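Local coordinates for protein aminotransferase (Streptomyces pactum, PDB 4ZM4) that belongs to the class-III aminotransferases, enzymes built around pyridoxal-5'-phosphate, and works as a two-chain assembly, at residues L131-A136 with R298-N303. The protein carries 1 engineered substitution. Numbering follows the deposited sequence.
Sequences LRLARA and RMLASN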
loop_
_atom_site.group_PDB
_atom_site.type_symbol
_atom_site.label_atom_id
_atom_site.label_comp_id
_atom_site.label_asym_id
_atom_site.label_seq_id
_atom_site.Cartn_x
_atom_site.Cartn_y
_atom_site.Cartn_z
ATOM N N LEU B 131 9.464 10.895 4.332
ATOM C CA LEU B 131 10.300 11.904 3.661
ATOM C C LEU B 131 9.598 13.257 3.603
ATOM O O LEU B 131 10.221 14.300 3.796
ATOM C CB LEU B 131 10.762 11.435 2.276
ATOM C CG LEU B 131 11.731 10.252 2.370
ATOM C CD1 LEU B 131 12.132 9.769 0.965
ATOM C CD2 LEU B 131 12.975 10.561 3.195
ATOM N N ARG B 132 8.295 13.238 3.322
ATOM C CA ARG B 132 7.529 14.464 3.297
ATOM C C ARG B 132 7.570 15.099 4.676
ATOM O O ARG B 132 7.697 16.319 4.797
ATOM C CB ARG B 132 6.101 14.215 2.850
ATOM C CG ARG B 132 5.918 14.104 1.347
ATOM C CD ARG B 132 4.451 13.970 1.015
ATOM N NE ARG B 132 4.246 13.683 -0.397
ATOM C CZ ARG B 132 3.123 13.174 -0.918
ATOM N NH1 ARG B 132 2.068 12.910 -0.164
ATOM N NH2 ARG B 132 3.063 12.929 -2.229
ATOM N N LEU B 133 7.447 14.291 5.725
ATOM C CA LEU B 133 7.477 14.817 7.103
ATOM C C LEU B 133 8.795 15.516 7.374
ATOM O O LEU B 133 8.802 16.612 7.919
ATOM C CB LEU B 133 7.260 13.692 8.116
ATOM C CG LEU B 133 7.290 14.060 9.605
ATOM C CD1 LEU B 133 6.220 15.119 9.913
ATOM C CD2 LEU B 133 7.087 12.823 10.469
ATOM N N ALA B 134 9.902 14.914 6.920
ATOM C CA ALA B 134 11.215 15.523 7.088
ATOM C C ALA B 134 11.380 16.851 6.291
ATOM O O ALA B 134 11.989 17.825 6.782
ATOM C CB ALA B 134 12.317 14.540 6.709
ATOM N N ARG B 135 10.871 16.878 5.063
ATOM C CA ARG B 135 10.912 18.115 4.263
ATOM C C ARG B 135 10.049 19.178 4.928
ATOM O O ARG B 135 10.473 20.342 5.059
ATOM C CB ARG B 135 10.466 17.852 2.823
ATOM C CG ARG B 135 11.407 16.943 2.038
ATOM C CD ARG B 135 10.861 16.620 0.658
ATOM N NE ARG B 135 11.937 16.303 -0.286
ATOM C CZ ARG B 135 12.148 15.145 -0.917
ATOM N NH1 ARG B 135 11.319 14.099 -0.746
ATOM N NH2 ARG B 135 13.224 15.048 -1.755
ATOM N N ALA B 136 8.836 18.802 5.350
ATOM C CA ALA B 136 7.912 19.768 5.986
ATOM C C ALA B 136 8.471 20.318 7.313
ATOM O O ALA B 136 8.299 21.510 7.613
ATOM C CB ALA B 136 6.555 19.152 6.221
ATOM N N ARG B 298 5.951 15.941 15.551
ATOM C CA ARG B 298 5.106 17.043 16.013
ATOM C C ARG B 298 4.152 17.583 14.946
ATOM O O ARG B 298 3.043 18.008 15.268
ATOM C CB ARG B 298 5.967 18.192 16.611
ATOM C CG ARG B 298 6.600 19.129 15.576
ATOM C CD ARG B 298 7.738 19.976 16.135
ATOM N NE ARG B 298 9.011 19.457 15.625
ATOM C CZ ARG B 298 9.986 20.156 15.059
ATOM N NH1 ARG B 298 9.905 21.461 14.915
ATOM N NH2 ARG B 298 11.081 19.527 14.656
ATOM N N MET B 299 4.566 17.596 13.676
ATOM C CA MET B 299 3.687 18.128 12.636
ATOM C C MET B 299 2.542 17.177 12.304
ATOM O O MET B 299 1.554 17.582 11.680
ATOM C CB MET B 299 4.470 18.516 11.399
ATOM C CG MET B 299 5.513 19.592 11.685
ATOM S SD MET B 299 6.109 20.396 10.188
ATOM C CE MET B 299 4.756 21.524 9.804
ATOM N N LEU B 300 2.666 15.910 12.687
ATOM C CA LEU B 300 1.580 14.962 12.491
ATOM C C LEU B 300 0.672 14.946 13.687
ATOM O O LEU B 300 -0.494 14.599 13.568
ATOM C CB LEU B 300 2.122 13.564 12.180
ATOM C CG LEU B 300 2.696 13.419 10.788
ATOM C CD1 LEU B 300 3.331 12.044 10.602
ATOM C CD2 LEU B 300 1.642 13.635 9.717
ATOM N N ALA B 301 1.210 15.276 14.867
ATOM C CA ALA B 301 0.392 15.353 16.097
ATOM C C ALA B 301 -0.563 16.511 15.964
ATOM O O ALA B 301 -1.676 16.441 16.442
ATOM C CB ALA B 301 1.267 15.518 17.340
ATOM N N SER B 302 -0.122 17.568 15.287
ATOM C CA SER B 302 -0.943 18.742 15.037
ATOM C C SER B 302 -1.800 18.607 13.772
ATOM O O SER B 302 -2.584 19.495 13.461
ATOM C CB SER B 302 -0.037 19.964 14.906
ATOM O OG SER B 302 0.764 19.881 13.738
ATOM N N ASN B 303 -1.636 17.504 13.038
ATOM C CA ASN B 303 -2.320 17.262 11.752
ATOM C C ASN B 303 -2.093 18.372 10.707
ATOM O O ASN B 303 -2.939 18.628 9.840
ATOM C CB ASN B 303 -3.815 17.012 11.971
ATOM C CG ASN B 303 -4.392 16.055 10.953
ATOM O OD1 ASN B 303 -3.753 15.068 10.570
ATOM N ND2 ASN B 303 -5.593 16.336 10.497
#
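The short helix 298-301 packs against the long helix 123-138 with L133 and M299 closest in the backbone, their CA atoms 7.5 Å apart, and no hydrogen bond passes between the two segments. L133 and M299 bury the most surface here: chi1 of L133 (179°) swings CG beside the carbonyl carbon, and the branched end reaches the short helix, slanting across the side chains of M299 and L300. L133 CD1 lies 4.1 Å from CB of M299 and also meets CG of L300, while L133 CD2 comes to 3.8 Å from CD1 of L300. One turn further along the long helix, A136 points its CB toward the other segment, 4.2 Å from SD of M299. M299 SD also lies 3.6 Å from A136 O, placed there by chi1 (-60°) and an extended chi2 (-163°); the bend at chi3 turns only CE, which stays 4.2 Å from A136 O. In this class-III aminotransferase fold the contact lies against strand 288-292 of the seven-stranded mixed sheet, next to outermost strand 116-120, and F290 touches both L133 and L300. The short helix ends in a Schellman motif: N303, with positive phi, is its C-prime residue, and N303 N gives a weak bond to L300 O. R118 donates to both L300 O and N303 OD1, tying this turn to strand 116-120. The second subunit borders the contact: its L180 packs on A136 and its A26 on L300, and its S32 accepts a hydrogen bond from N303 ND2.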